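Local coordinates for cupin 2, conserved barrel domain protein (PDB 3ES1), which is of unknown function but has a cupin-like beta-barrel fold and forms a two-chain assembly, at residues A54-D59 / I150-P155. Residues are numbered along the deposited sequence; the frame is centred on the assembly and turned at random.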
loop_
_atom_site.group_PDB
_atom_site.type_symbol
_atom_site.label_atom_id
_atom_site.label_comp_id
_atom_site.label_asym_id
_atom_site.label_seq_id
_atom_site.Cartn_x
_atom_site.Cartn_y
_atom_site.Cartn_z
ATOM N N ALA A 54 -11.166 8.944 -6.114
ATOM C CA ALA A 54 -11.637 10.318 -5.884
ATOM C C ALA A 54 -12.121 10.445 -4.449
ATOM O O ALA A 54 -12.024 11.499 -3.849
ATOM C CB ALA A 54 -12.753 10.732 -6.891
ATOM N N THR A 55 -12.603 9.326 -3.913
ATOM C CA THR A 55 -13.147 9.252 -2.558
ATOM C C THR A 55 -12.624 8.022 -1.834
ATOM O O THR A 55 -12.139 7.065 -2.469
ATOM C CB THR A 55 -14.683 9.159 -2.569
ATOM O OG1 THR A 55 -15.095 7.957 -3.226
ATOM C CG2 THR A 55 -15.312 10.386 -3.321
ATOM N N VAL A 56 -12.710 8.085 -0.509
ATOM C CA VAL A 56 -12.702 6.902 0.326
ATOM C C VAL A 56 -13.952 6.960 1.241
ATOM O O VAL A 56 -14.176 8.005 1.870
ATOM C CB VAL A 56 -11.360 6.740 1.145
ATOM C CG1 VAL A 56 -10.170 6.471 0.208
ATOM C CG2 VAL A 56 -11.068 7.927 2.067
ATOM N N PRO A 57 -14.792 5.893 1.259
ATOM C CA PRO A 57 -14.675 4.667 0.449
ATOM C C PRO A 57 -14.602 4.935 -1.045
ATOM O O PRO A 57 -15.083 5.951 -1.551
ATOM C CB PRO A 57 -15.937 3.873 0.803
ATOM C CG PRO A 57 -16.398 4.427 2.130
ATOM C CD PRO A 57 -15.985 5.849 2.151
ATOM N N ALA A 58 -13.990 3.979 -1.724
ATOM C CA ALA A 58 -13.726 4.069 -3.154
ATOM C C ALA A 58 -14.968 3.617 -3.924
ATOM O O ALA A 58 -16.026 3.348 -3.342
ATOM C CB ALA A 58 -12.520 3.241 -3.535
ATOM N N ASP A 59 -14.806 3.538 -5.237
ATOM C CA ASP A 59 -15.934 3.224 -6.150
ATOM C C ASP A 59 -15.497 2.302 -7.237
ATOM O O ASP A 59 -14.810 2.704 -8.173
ATOM C CB ASP A 59 -16.471 4.505 -6.795
ATOM C CG ASP A 59 -17.746 4.284 -7.596
ATOM O OD1 ASP A 59 -18.176 3.142 -7.774
ATOM O OD2 ASP A 59 -18.276 5.280 -8.111
ATOM N N ILE A 150 1.104 4.560 -0.091
ATOM C CA ILE A 150 -0.344 4.639 -0.145
ATOM C C ILE A 150 -0.870 5.681 0.849
ATOM O O ILE A 150 -0.718 5.546 2.052
ATOM C CB ILE A 150 -1.011 3.275 0.137
ATOM C CG1 ILE A 150 -0.543 2.185 -0.848
ATOM C CG2 ILE A 150 -2.562 3.386 0.043
ATOM C CD1 ILE A 150 0.828 1.524 -0.558
ATOM N N LEU A 151 -1.523 6.708 0.323
ATOM C CA LEU A 151 -1.980 7.808 1.145
ATOM C C LEU A 151 -3.494 7.805 1.185
ATOM O O LEU A 151 -4.153 7.818 0.169
ATOM C CB LEU A 151 -1.420 9.179 0.641
ATOM C CG LEU A 151 0.121 9.304 0.517
ATOM C CD1 LEU A 151 0.653 8.849 -0.877
ATOM C CD2 LEU A 151 0.609 10.736 0.819
ATOM N N ILE A 152 -4.029 7.805 2.398
ATOM C CA ILE A 152 -5.470 7.724 2.607
ATOM C C ILE A 152 -5.934 8.924 3.427
ATOM O O ILE A 152 -5.398 9.218 4.492
ATOM C CB ILE A 152 -5.858 6.403 3.339
ATOM C CG1 ILE A 152 -5.492 5.158 2.519
ATOM C CG2 ILE A 152 -7.373 6.366 3.657
ATOM C CD1 ILE A 152 -5.457 3.864 3.340
ATOM N N GLU A 153 -6.872 9.672 2.831
ATOM C CA GLU A 153 -7.542 10.806 3.452
ATOM C C GLU A 153 -7.800 10.621 4.952
ATOM O O GLU A 153 -8.253 9.565 5.391
ATOM C CB GLU A 153 -8.869 11.063 2.692
ATOM C CG GLU A 153 -9.659 12.221 3.234
ATOM C CD GLU A 153 -11.004 12.428 2.542
ATOM O OE1 GLU A 153 -11.272 11.803 1.473
ATOM O OE2 GLU A 153 -11.801 13.208 3.107
ATOM N N ALA A 154 -7.426 11.639 5.731
ATOM C CA ALA A 154 -7.863 11.780 7.129
ATOM C C ALA A 154 -7.968 13.265 7.447
ATOM O O ALA A 154 -7.286 14.101 6.832
ATOM C CB ALA A 154 -6.922 11.064 8.132
ATOM N N PRO A 155 -8.854 13.613 8.374
ATOM C CA PRO A 155 -8.870 14.998 8.825
ATOM C C PRO A 155 -7.526 15.453 9.406
ATOM O O PRO A 155 -6.658 14.652 9.818
ATOM C CB PRO A 155 -9.964 15.016 9.902
ATOM C CG PRO A 155 -10.698 13.747 9.765
ATOM C CD PRO A 155 -9.831 12.771 9.062
HETATM O O HOH W 1 -13.291 10.873 0.143
#
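E153 lies against the flank of V56. Their side chains lie side by side, pointing opposite ways. CB of E153 lies 3.9 Å from CG2 of V56, so the aliphatic base of the glutamate is the part that packs on the methyl. CG then stands anti to the backbone N (chi1 -180°), and the chain stays extended beyond it. This places the carboxylate beside V56, within reach of the water on its backbone N. OE1 ends 3.9 Å from the same CG2 of V56. OE1 accepts a hydrogen bond of 2.6 Å from water 1. Water 1 in turn accepts a hydrogen bond from the backbone N of V56, at 2.9 Å. The water therefore bridges strand end and loop, giving the peptide N-H of V56 a partner. OE1 has a second donor in the backbone N of G78, so two bonds grip this one oxygen and should hold the carboxylate in place.

V56 also reaches I152. Its CG2 stands 4.3 Å from CG2 of I152, a looser apolar contact between two buried side chains. The same valine packs on S79 of strand 79-86.

The loop has its own internal bond. OG1 of T55 donates to O of P57 at 2.6 Å, spanning the cis peptide bond between V56 and P57. The bond closes the chain back on itself around V56.

A58 and E153 make backbone hydrogen bonds to the second subunit. E153 packs on P57 of that subunit, and P57 on its E153.

The contact joins the loop following strand 45-53 to the end of strand 145-153, which pairs with strands 79-86 and 99-107. It is side-chain and water-mediated packing at the end of an inner strand of the antiparallel cupin beta-barrel, within the subunit interface.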